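Local atomic coordinates of NADH kinase POS5 (Saccharomyces cerevisiae, PDB entry 3AFO), a protein that phosphorylates NADH, and half as readily NAD(+), using ATP in mitochondria, acting as an antioxidant factor and a key source of the reductant NADPH. Residues Ser34-Asn39 with Ile169-Lys174. Numbering follows the deposited sequence.
Sequences SLIWQN and ISSRAK
In S171, OG stands beside its own backbone N and anti to the carbonyl carbon (chi1 -63°), and W37 places CG in the same way (chi1 -59°), so that hydroxyl and indole both come to lie near the backbone N of W37. The amide of W37 donates a nearly straight hydrogen bond to S171 OG, 3.0 Å from N to OG, and the same oxygen lies 3.4 Å from W37 CD1, approaching the ring obliquely. W37 CD1 also passes 3.7 Å from I169 O, while NE1 is held by V168 O in the last turn of helix 161-169. This end of the helix is a Schellman motif: S171, with phi 59°, is its C' residue, its N bonding to V168 O and R172 N to E167 O. The turn brings S171 CA to 3.4 Å from L35 O, a CA-H...O contact.

Beyond it the chain runs antiparallel to strand 33-36. L35 N donates to A173 O at 3.0 Å, almost straight, with the donor above the carbonyl plane. The return bond is relayed by a water that donates a hydrogen bond to L35 O and accepts one from A173 N. S34 and K174 then form a non-hydrogen-bonded pair with side chains on the same face, where the extended K174 chain runs alongside S34, CE 4.0 Å from S34 OG, and its NZ reaches a salt bridge with E361. L35 CD1 sits above one face of the W37 indole, displaced toward the rim, and L35 also packs on V168 and P141.

Strand 33-36 is thus joined to A173 by one direct and one water-mediated backbone link, while a serine hydroxyl takes the place of a backbone acceptor for W37 N, just where the helix end turns the chain toward the sheet.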
ATOM      1  N   SER A  34      18.464  31.156 -11.814  1.00 32.71           N
ATOM      2  CA  SER A  34      19.757  31.786 -11.561  1.00 32.45           C
ATOM      3  C   SER A  34      19.661  32.778 -10.408  1.00 32.45           C
ATOM      4  O   SER A  34      18.773  33.633 -10.390  1.00 32.52           O
ATOM      5  CB  SER A  34      20.232  32.500 -12.823  1.00 32.62           C
ATOM      6  OG  SER A  34      20.314  31.571 -13.886  1.00 32.54           O
ATOM      7  N   LEU A  35      20.560  32.645  -9.436  1.00 32.26           N
ATOM      8  CA  LEU A  35      20.639  33.583  -8.325  1.00 32.49           C
ATOM      9  C   LEU A  35      21.636  34.707  -8.664  1.00 32.81           C
ATOM     10  O   LEU A  35      22.846  34.498  -8.674  1.00 32.59           O
ATOM     11  CB  LEU A  35      21.039  32.854  -7.033  1.00 32.41           C
ATOM     12  CG  LEU A  35      21.339  33.645  -5.748  1.00 32.74           C
ATOM     13  CD1 LEU A  35      20.166  34.475  -5.304  1.00 33.36           C
ATOM     14  CD2 LEU A  35      21.761  32.719  -4.626  1.00 32.65           C
ATOM     15  N   ILE A  36      21.110  35.887  -8.966  1.00 33.39           N
ATOM     16  CA  ILE A  36      21.945  37.024  -9.354  1.00 34.17           C
ATOM     17  C   ILE A  36      21.706  38.153  -8.363  1.00 34.47           C
ATOM     18  O   ILE A  36      20.579  38.631  -8.201  1.00 34.98           O
ATOM     19  CB  ILE A  36      21.705  37.452 -10.841  1.00 34.55           C
ATOM     20  CG1 ILE A  36      22.031  36.281 -11.779  1.00 34.40           C
ATOM     21  CG2 ILE A  36      22.578  38.667 -11.223  1.00 34.09           C
ATOM     22  CD1 ILE A  36      21.468  36.400 -13.177  1.00 37.60           C
ATOM     23  N   TRP A  37      22.772  38.539  -7.673  1.00 34.71           N
ATOM     24  CA  TRP A  37      22.701  39.562  -6.646  1.00 35.45           C
ATOM     25  C   TRP A  37      22.612  40.948  -7.283  1.00 36.43           C
ATOM     26  O   TRP A  37      23.506  41.346  -8.031  1.00 36.57           O
ATOM     27  CB  TRP A  37      23.918  39.458  -5.720  1.00 35.25           C
ATOM     28  CG  TRP A  37      24.022  38.113  -5.036  1.00 33.93           C
ATOM     29  CD1 TRP A  37      24.858  37.082  -5.364  1.00 33.13           C
ATOM     30  CD2 TRP A  37      23.245  37.658  -3.924  1.00 32.82           C
ATOM     31  NE1 TRP A  37      24.652  36.010  -4.522  1.00 32.18           N
ATOM     32  CE2 TRP A  37      23.669  36.342  -3.625  1.00 32.44           C
ATOM     33  CE3 TRP A  37      22.235  38.239  -3.144  1.00 31.78           C
ATOM     34  CZ2 TRP A  37      23.115  35.598  -2.582  1.00 31.98           C
ATOM     35  CZ3 TRP A  37      21.687  37.500  -2.110  1.00 31.62           C
ATOM     36  CH2 TRP A  37      22.126  36.194  -1.838  1.00 31.46           C
ATOM     37  N   GLN A  38      21.521  41.665  -7.014  1.00 37.26           N
ATOM     38  CA  GLN A  38      21.407  43.052  -7.483  1.00 38.40           C
ATOM     39  C   GLN A  38      22.348  43.961  -6.681  1.00 38.11           C
ATOM     40  O   GLN A  38      23.190  44.642  -7.267  1.00 38.47           O
ATOM     41  CB  GLN A  38      19.964  43.563  -7.473  1.00 38.51           C
ATOM     42  CG  GLN A  38      19.807  44.846  -8.304  1.00 41.13           C
ATOM     43  CD  GLN A  38      18.378  45.341  -8.409  1.00 43.55           C
ATOM     44  OE1 GLN A  38      17.706  45.587  -7.401  1.00 45.00           O
ATOM     45  NE2 GLN A  38      17.912  45.516  -9.638  1.00 45.52           N
ATOM     46  N   ASN A  39      22.205  43.961  -5.354  1.00 37.85           N
ATOM     47  CA  ASN A  39      23.247  44.483  -4.466  1.00 37.50           C
ATOM     48  C   ASN A  39      24.169  43.316  -4.120  1.00 36.63           C
ATOM     49  O   ASN A  39      23.684  42.205  -3.920  1.00 36.19           O
ATOM     50  CB  ASN A  39      22.673  45.039  -3.149  1.00 38.16           C
ATOM     51  CG  ASN A  39      21.333  45.741  -3.317  1.00 39.55           C
ATOM     52  OD1 ASN A  39      20.963  46.167  -4.408  1.00 41.91           O
ATOM     53  ND2 ASN A  39      20.602  45.867  -2.219  1.00 40.56           N
ATOM     54  N   ILE A 169      28.297  33.695  -4.360  1.00 30.23           N
ATOM     55  CA  ILE A 169      28.578  35.132  -4.243  1.00 30.95           C
ATOM     56  C   ILE A 169      28.866  35.804  -5.602  1.00 30.98           C
ATOM     57  O   ILE A 169      28.557  36.975  -5.800  1.00 31.39           O
ATOM     58  CB  ILE A 169      29.698  35.411  -3.168  1.00 30.88           C
ATOM     59  CG1 ILE A 169      29.825  36.913  -2.865  1.00 31.87           C
ATOM     60  CG2 ILE A 169      31.043  34.765  -3.554  1.00 31.12           C
ATOM     61  CD1 ILE A 169      30.450  37.208  -1.491  1.00 32.71           C
ATOM     62  N   SER A 170      29.425  35.048  -6.541  1.00 31.72           N
ATOM     63  CA  SER A 170      29.738  35.565  -7.872  1.00 31.93           C
ATOM     64  C   SER A 170      28.534  35.543  -8.822  1.00 31.81           C
ATOM     65  O   SER A 170      28.698  35.726 -10.029  1.00 31.90           O
ATOM     66  CB  SER A 170      30.861  34.753  -8.507  1.00 32.09           C
ATOM     67  OG  SER A 170      31.956  34.589  -7.624  1.00 34.15           O
ATOM     68  N   SER A 171      27.340  35.315  -8.280  1.00 31.24           N
ATOM     69  CA  SER A 171      26.102  35.225  -9.082  1.00 30.80           C
ATOM     70  C   SER A 171      26.126  34.130 -10.159  1.00 30.15           C
ATOM     71  O   SER A 171      25.516  34.288 -11.221  1.00 30.27           O
ATOM     72  CB  SER A 171      25.736  36.591  -9.703  1.00 30.67           C
ATOM     73  OG  SER A 171      25.462  37.555  -8.701  1.00 30.61           O
ATOM     74  N   ARG A 172      26.807  33.018  -9.888  1.00 29.56           N
ATOM     75  CA  ARG A 172      26.824  31.885 -10.837  1.00 29.61           C
ATOM     76  C   ARG A 172      26.047  30.631 -10.370  1.00 29.05           C
ATOM     77  O   ARG A 172      26.053  29.602 -11.049  1.00 28.72           O
ATOM     78  CB  ARG A 172      28.258  31.491 -11.199  1.00 29.72           C
ATOM     79  CG  ARG A 172      29.076  32.616 -11.860  1.00 30.86           C
ATOM     80  CD  ARG A 172      30.379  32.071 -12.413  1.00 33.31           C
ATOM     81  NE  ARG A 172      31.285  31.636 -11.350  1.00 34.84           N
ATOM     82  CZ  ARG A 172      32.220  32.412 -10.804  1.00 36.68           C
ATOM     83  NH1 ARG A 172      32.375  33.665 -11.222  1.00 35.98           N
ATOM     84  NH2 ARG A 172      32.998  31.940  -9.836  1.00 36.16           N
ATOM     85  N   ALA A 173      25.403  30.717  -9.214  1.00 28.36           N
ATOM     86  CA  ALA A 173      24.656  29.582  -8.681  1.00 28.19           C
ATOM     87  C   ALA A 173      23.224  29.572  -9.198  1.00 28.17           C
ATOM     88  O   ALA A 173      22.696  30.603  -9.645  1.00 27.48           O
ATOM     89  CB  ALA A 173      24.662  29.606  -7.161  1.00 28.20           C
ATOM     90  N   LYS A 174      22.598  28.397  -9.118  1.00 27.91           N
ATOM     91  CA  LYS A 174      21.187  28.238  -9.459  1.00 28.05           C
ATOM     92  C   LYS A 174      20.426  27.640  -8.282  1.00 27.58           C
ATOM     93  O   LYS A 174      21.004  26.909  -7.468  1.00 27.25           O
ATOM     94  CB  LYS A 174      21.032  27.367 -10.701  1.00 28.20           C
ATOM     95  CG  LYS A 174      21.371  28.101 -11.990  1.00 30.60           C
ATOM     96  CD  LYS A 174      21.225  27.195 -13.189  1.00 33.84           C
ATOM     97  CE  LYS A 174      21.679  27.883 -14.453  1.00 35.50           C
ATOM     98  NZ  LYS A 174      21.547  26.930 -15.588  1.00 38.15           N
TER
HETATM   99  O   HOH W   1      24.680  32.869  -7.290  1.00 23.50           O